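Local coordinates for FYVE, RhoGEF and PH domain-containing protein 5 (Homo sapiens, PDB 3MPX), which activates the small GTPase CDC42 by exchanging bound GDP for GTP, and whose DH and first PH domains make up this structure, at residues E29-S32 / S33-Y37; V170-L173 / F174-V178; F264-N267 / D268-L271. All coordinates share one frame; numbering follows the deposited sequence.

Interaction 1: E29-S32 / S33-Y37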
# COMPACT_ATOMS: atom_id res chain seq x y z
N GLU A 29 -2.70 14.42 -9.20
CA GLU A 29 -2.11 13.12 -8.83
C GLU A 29 -3.19 12.16 -8.35
O GLU A 29 -3.12 10.95 -8.60
CB GLU A 29 -1.04 13.28 -7.73
CG GLU A 29 -0.06 12.11 -7.67
CD GLU A 29 0.69 11.87 -6.36
OE1 GLU A 29 0.87 10.68 -6.00
OE2 GLU A 29 1.11 12.86 -5.71
N LEU A 30 -4.21 12.71 -7.68
CA LEU A 30 -5.34 11.96 -7.16
C LEU A 30 -6.23 11.52 -8.30
O LEU A 30 -6.62 10.36 -8.33
CB LEU A 30 -6.10 12.82 -6.14
CG LEU A 30 -7.25 12.17 -5.39
CD1 LEU A 30 -6.76 11.07 -4.43
CD2 LEU A 30 -8.11 13.23 -4.70
N LEU A 31 -6.52 12.43 -9.26
CA LEU A 31 -7.35 12.09 -10.42
C LEU A 31 -6.72 11.03 -11.33
O LEU A 31 -7.39 10.08 -11.68
CB LEU A 31 -7.70 13.35 -11.24
CG LEU A 31 -8.59 13.19 -12.51
CD1 LEU A 31 -9.97 12.66 -12.18
CD2 LEU A 31 -8.74 14.51 -13.22
N SER A 32 -5.44 11.20 -11.69
CA SER A 32 -4.73 10.28 -12.59
C SER A 32 -4.69 8.86 -12.02
O SER A 32 -4.97 7.89 -12.76
CB SER A 32 -3.33 10.79 -12.91
OG SER A 32 -2.70 11.41 -11.79
N SER A 33 -4.35 8.75 -10.71
CA SER A 33 -4.28 7.49 -9.97
C SER A 33 -5.69 6.91 -9.76
O SER A 33 -5.84 5.69 -9.75
CB SER A 33 -3.54 7.66 -8.65
OG SER A 33 -4.19 8.56 -7.77
N GLU A 34 -6.71 7.78 -9.61
CA GLU A 34 -8.08 7.29 -9.50
C GLU A 34 -8.51 6.61 -10.81
O GLU A 34 -9.06 5.52 -10.74
CB GLU A 34 -9.08 8.38 -9.09
CG GLU A 34 -10.43 7.82 -8.66
CD GLU A 34 -10.49 7.03 -7.37
OE1 GLU A 34 -9.60 7.18 -6.50
OE2 GLU A 34 -11.47 6.26 -7.20
N LYS A 35 -8.21 7.23 -11.99
CA LYS A 35 -8.52 6.67 -13.32
C LYS A 35 -7.95 5.26 -13.41
O LYS A 35 -8.69 4.31 -13.70
CB LYS A 35 -7.89 7.52 -14.45
CG LYS A 35 -8.46 8.90 -14.58
CD LYS A 35 -8.08 9.57 -15.88
CE LYS A 35 -8.59 11.00 -15.93
NZ LYS A 35 -7.50 11.98 -16.24
N ALA A 36 -6.65 5.11 -13.11
CA ALA A 36 -5.94 3.83 -13.14
C ALA A 36 -6.57 2.79 -12.21
O ALA A 36 -6.53 1.59 -12.54
CB ALA A 36 -4.49 4.05 -12.76
N TYR A 37 -7.14 3.24 -11.07
CA TYR A 37 -7.78 2.41 -10.05
C TYR A 37 -9.15 1.92 -10.52
O TYR A 37 -9.50 0.76 -10.27
CB TYR A 37 -7.91 3.20 -8.75
CG TYR A 37 -8.49 2.41 -7.60
CD1 TYR A 37 -7.81 1.31 -7.07
CD2 TYR A 37 -9.71 2.77 -7.03
CE1 TYR A 37 -8.34 0.58 -6.00
CE2 TYR A 37 -10.24 2.06 -5.94
CZ TYR A 37 -9.55 0.97 -5.43
OH TYR A 37 -10.04 0.29 -4.36
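K35 reaches back along its helix to L31, one turn earlier, and the two side chains cross at a slant. The backbone beneath them is ordinary alpha-helix: K35 N donates to L31 O at 3.0 Å, and E34 and A36 bond in the same way to L30 and S32. Followed outward, K35 first sets CB beside the carbonyl oxygen of S32. CG then lies 3.3 Å from L31 O, a place it gains because it stands anti to its own carbonyl carbon (chi1 -66°) and so leans back toward the preceding turn. Farther out, CE comes to 4.1 Å from L31 CG, and NZ passes at a similar distance from the CG and CD2 of that leucine. Only this outer end of the lysine, CE and the ammonium, crosses the L31 side chain, which suits a long chain at an exposed site.

On another side of the helix, S33 folds its hydroxyl back against the backbone. With OG held between N and the carbonyl carbon (chi1 62°), it sits 2.7 Å from E29 O and 3.1 Å from L30 O, and it also accepts a bond from R172. A serine is short enough to turn inward like this at a helix surface. E34 has its CB 3.2 Å from L30 O, and its buried carboxylate is paired with R172 and Y176 through OE1 and with H86 through OE2.

Both segments belong to helix 21-59, a long helix of the DH domain's bundle. L30, E29 and Y37 face helix 162-184, whereas L31 and K35 lean on L90 of helix 66-98, where L31 also meets L97 and E34 packs on I89.

Interaction 2: V170-L173 / F174-V178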
# COMPACT_ATOMS: atom_id res chain seq x y z
N VAL A 170 -7.73 -2.72 -1.47
CA VAL A 170 -7.59 -2.17 -0.11
C VAL A 170 -6.43 -1.14 -0.01
O VAL A 170 -6.41 -0.32 0.91
CB VAL A 170 -7.37 -3.36 0.87
CG1 VAL A 170 -7.32 -2.92 2.33
CG2 VAL A 170 -8.42 -4.44 0.67
N GLN A 171 -5.46 -1.21 -0.91
CA GLN A 171 -4.30 -0.34 -0.92
C GLN A 171 -4.66 1.14 -1.27
O GLN A 171 -4.05 2.07 -0.72
CB GLN A 171 -3.24 -0.95 -1.87
CG GLN A 171 -2.16 -0.03 -2.37
CD GLN A 171 -1.35 -0.73 -3.42
OE1 GLN A 171 -0.30 -1.28 -3.13
NE2 GLN A 171 -1.85 -0.77 -4.65
N ARG A 172 -5.68 1.35 -2.12
CA ARG A 172 -6.13 2.70 -2.50
C ARG A 172 -6.45 3.57 -1.27
O ARG A 172 -6.24 4.79 -1.30
CB ARG A 172 -7.37 2.63 -3.39
CG ARG A 172 -7.73 3.93 -4.10
CD ARG A 172 -6.63 4.46 -5.02
NE ARG A 172 -7.01 5.75 -5.58
CZ ARG A 172 -6.16 6.72 -5.89
NH1 ARG A 172 -6.61 7.85 -6.41
NH2 ARG A 172 -4.86 6.57 -5.67
N LEU A 173 -6.98 2.92 -0.21
CA LEU A 173 -7.34 3.57 1.04
C LEU A 173 -6.12 4.19 1.73
O LEU A 173 -6.22 5.32 2.21
CB LEU A 173 -8.07 2.57 1.96
CG LEU A 173 -9.39 1.97 1.43
CD1 LEU A 173 -9.97 0.98 2.42
CD2 LEU A 173 -10.43 3.06 1.08
N PHE A 174 -4.96 3.50 1.73
CA PHE A 174 -3.72 4.02 2.32
C PHE A 174 -3.12 5.16 1.43
O PHE A 174 -2.48 6.08 1.94
CB PHE A 174 -2.71 2.89 2.59
CG PHE A 174 -3.26 1.78 3.48
CD1 PHE A 174 -3.48 2.01 4.84
CD2 PHE A 174 -3.51 0.51 2.97
CE1 PHE A 174 -3.99 0.99 5.66
CE2 PHE A 174 -4.02 -0.50 3.81
CZ PHE A 174 -4.27 -0.25 5.14
N GLN A 175 -3.41 5.11 0.11
CA GLN A 175 -3.03 6.10 -0.88
C GLN A 175 -3.79 7.41 -0.65
O GLN A 175 -3.17 8.47 -0.66
CB GLN A 175 -3.25 5.56 -2.30
CG GLN A 175 -2.12 4.61 -2.77
CD GLN A 175 -2.44 3.86 -4.04
OE1 GLN A 175 -3.39 4.17 -4.77
NE2 GLN A 175 -1.66 2.84 -4.33
N TYR A 176 -5.12 7.34 -0.37
CA TYR A 176 -5.91 8.55 -0.08
C TYR A 176 -5.30 9.23 1.17
O TYR A 176 -5.05 10.43 1.14
CB TYR A 176 -7.37 8.21 0.19
CG TYR A 176 -8.19 7.72 -0.99
CD1 TYR A 176 -7.99 8.23 -2.27
CD2 TYR A 176 -9.27 6.85 -0.79
CE1 TYR A 176 -8.78 7.81 -3.34
CE2 TYR A 176 -10.06 6.43 -1.86
CZ TYR A 176 -9.80 6.90 -3.14
OH TYR A 176 -10.57 6.46 -4.18
N GLN A 177 -4.99 8.45 2.22
CA GLN A 177 -4.34 8.90 3.45
C GLN A 177 -3.04 9.64 3.16
O GLN A 177 -2.91 10.78 3.59
CB GLN A 177 -4.06 7.71 4.37
CG GLN A 177 -5.30 7.29 5.15
CD GLN A 177 -5.08 6.12 6.09
OE1 GLN A 177 -5.82 5.97 7.07
NE2 GLN A 177 -4.10 5.25 5.82
N VAL A 178 -2.12 9.06 2.36
CA VAL A 178 -0.85 9.74 2.05
C VAL A 178 -1.08 10.98 1.16
O VAL A 178 -0.51 12.03 1.45
CB VAL A 178 0.31 8.83 1.52
CG1 VAL A 178 0.53 7.62 2.40
CG2 VAL A 178 0.12 8.41 0.07
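The guanidinium of R172 has Y176 CD1 over one face, 4.1 Å above the plane and toward the rim, and the amide of Q175 at its edge. There NH2 donates to Q175 OE1 at 3.0 Å with an N-H...O angle of 164°. The acceptor lies almost in the guanidinium plane, yet the amide itself is turned steeply, 72° from it. The Y176 ring carries the carbonyl oxygen of R172 on one face, and R172 CG makes a CH-pi contact with its centroid at 4.2 Å. Standing anti to the backbone N, that CG lies over the ring, and the bend at chi2 then carries the head toward Q175.

These are i to i+3 and i to i+4 contacts within helix 162-184, a core helix of the DH bundle. An arginine suits this buried place because its NH1 is taken up by S33 and E34 of helix 21-59.

Around the helix, Q175 NE2 lies 3.5 Å from Q171 CG, the two amides turned only 23° apart. V170 CG1 approaches F174 CE2 at 4.4 Å, while L173 packs on F117 and H120 of helix 117-138.

Interaction 3: F264-N267 / D268-L271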
# COMPACT_ATOMS: atom_id res chain seq x y z
N PHE A 264 15.69 1.01 5.03
CA PHE A 264 14.41 0.28 5.11
C PHE A 264 14.68 -1.21 4.82
O PHE A 264 14.87 -1.58 3.67
CB PHE A 264 13.37 0.85 4.15
CG PHE A 264 12.94 2.27 4.39
CD1 PHE A 264 11.94 2.56 5.31
CD2 PHE A 264 13.51 3.32 3.67
CE1 PHE A 264 11.51 3.87 5.50
CE2 PHE A 264 13.08 4.64 3.88
CZ PHE A 264 12.08 4.90 4.78
N LEU A 265 14.74 -2.04 5.88
CA LEU A 265 15.01 -3.48 5.76
C LEU A 265 13.72 -4.34 5.66
O LEU A 265 12.91 -4.41 6.58
CB LEU A 265 15.94 -4.01 6.89
CG LEU A 265 15.97 -5.53 7.15
CD1 LEU A 265 16.90 -6.25 6.21
CD2 LEU A 265 16.36 -5.84 8.57
N MSE A 266 13.58 -5.01 4.51
CA MSE A 266 12.52 -5.95 4.20
C MSE A 266 13.15 -7.34 4.16
O MSE A 266 14.38 -7.45 4.04
CB MSE A 266 11.90 -5.66 2.82
CG MSE A 266 10.57 -4.97 2.90
SE MSE A 266 10.75 -3.04 2.89
CE MSE A 266 11.32 -2.72 1.05
N ASN A 267 12.32 -8.39 4.19
CA ASN A 267 12.79 -9.78 4.08
C ASN A 267 13.28 -10.01 2.64
O ASN A 267 14.17 -10.82 2.38
CB ASN A 267 11.67 -10.75 4.45
CG ASN A 267 10.33 -10.53 3.76
OD1 ASN A 267 10.22 -9.92 2.68
ND2 ASN A 267 9.29 -11.07 4.37
N ASP A 268 12.69 -9.25 1.72
CA ASP A 268 12.92 -9.31 0.30
C ASP A 268 14.19 -8.55 -0.08
O ASP A 268 15.21 -9.16 -0.40
CB ASP A 268 11.67 -8.73 -0.40
CG ASP A 268 11.55 -8.96 -1.89
OD1 ASP A 268 10.64 -9.71 -2.31
OD2 ASP A 268 12.31 -8.31 -2.65
N VAL A 269 14.12 -7.21 -0.01
CA VAL A 269 15.12 -6.24 -0.43
C VAL A 269 15.50 -5.22 0.70
O VAL A 269 14.73 -5.02 1.64
CB VAL A 269 14.53 -5.57 -1.70
CG1 VAL A 269 13.43 -4.56 -1.37
CG2 VAL A 269 15.60 -4.97 -2.59
N LEU A 270 16.68 -4.58 0.58
CA LEU A 270 17.17 -3.57 1.53
C LEU A 270 17.28 -2.20 0.87
O LEU A 270 18.14 -1.99 0.01
CB LEU A 270 18.52 -3.96 2.17
CG LEU A 270 19.11 -2.96 3.20
CD1 LEU A 270 18.97 -3.49 4.61
CD2 LEU A 270 20.56 -2.65 2.90
N LEU A 271 16.39 -1.27 1.26
CA LEU A 271 16.43 0.08 0.73
C LEU A 271 17.49 0.86 1.50
O LEU A 271 17.55 0.79 2.74
CB LEU A 271 15.06 0.79 0.78
CG LEU A 271 13.83 0.08 0.19
CD1 LEU A 271 12.61 1.00 0.23
CD2 LEU A 271 14.05 -0.38 -1.25
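F264 and L271 face each other as an antiparallel hydrogen-bonded pair, F264 N donating to L271 O at 3.0 Å and L271 N to F264 O at 2.9 Å. Their CB atoms meet at 3.8 Å, and L271 CB lies at the edge of the phenyl ring, near its plane. M266, present as selenomethionine, shares this face: its chain bends at chi2 and chi3, bringing CE alongside V269 CG1 at 3.7 Å and up to L271 CG at 3.9 Å. A long unbranched methionine-type chain suits such a place, since it can curl over branched neighbours. Cut back to an alanine, L271 would keep its CB against F264 but would probably leave M266 CE with only V269 CG1 beside it and open a gap where the isobutyl end had lain against M266 CE and F264 CB. L265 and L270, the adjacent non-hydrogen-bonded pair, point to the other face, where their CD1 atoms meet at 3.8 Å.

M266 N donates to V269 O at 3.1 Å, the last rung before the turn. N267 and D268 then make the tight link between strands 257-266 and 269-275, a beta hairpin within the PH domain's sheet. Polar residues fit the turn, because both are tied to the segment just ahead of strand 244-254: N267 bonds through OD1 to E243 N and through ND2 to G241 O, and D268 forms a salt bridge with R242.

Farther out, strand 281-288 flanks L270 and L271 through L287 and L283, while I227 of helix 218-230 covers F264 and L271. The chemistry therefore divides the hairpin: hydrocarbon on both faces of the strands, suited to burial, and amide and carboxylate at the bend, probably fixing it against residues 241-243.

Overall arrangement
From the N terminus the chain meets interaction 1 in helix 21-59, then interaction 2 in helix 162-184, then interaction 3 in the PH domain. They follow in series, none enclosing or crossing another, and each spans only a local turn of helix or hairpin. Interactions 1 and 2 nonetheless touch, their centres about 12 Å apart, because the two helices pack side by side; polar side chains of both then tie the DH bundle together across more than a hundred residues. Interaction 3 stands apart, its nearest atoms about 12 Å from interaction 2 and about 16 Å from interaction 1. Helix 218-230 spans that gap, meeting F174 and V178 on one hand and F264 and L271 on the other.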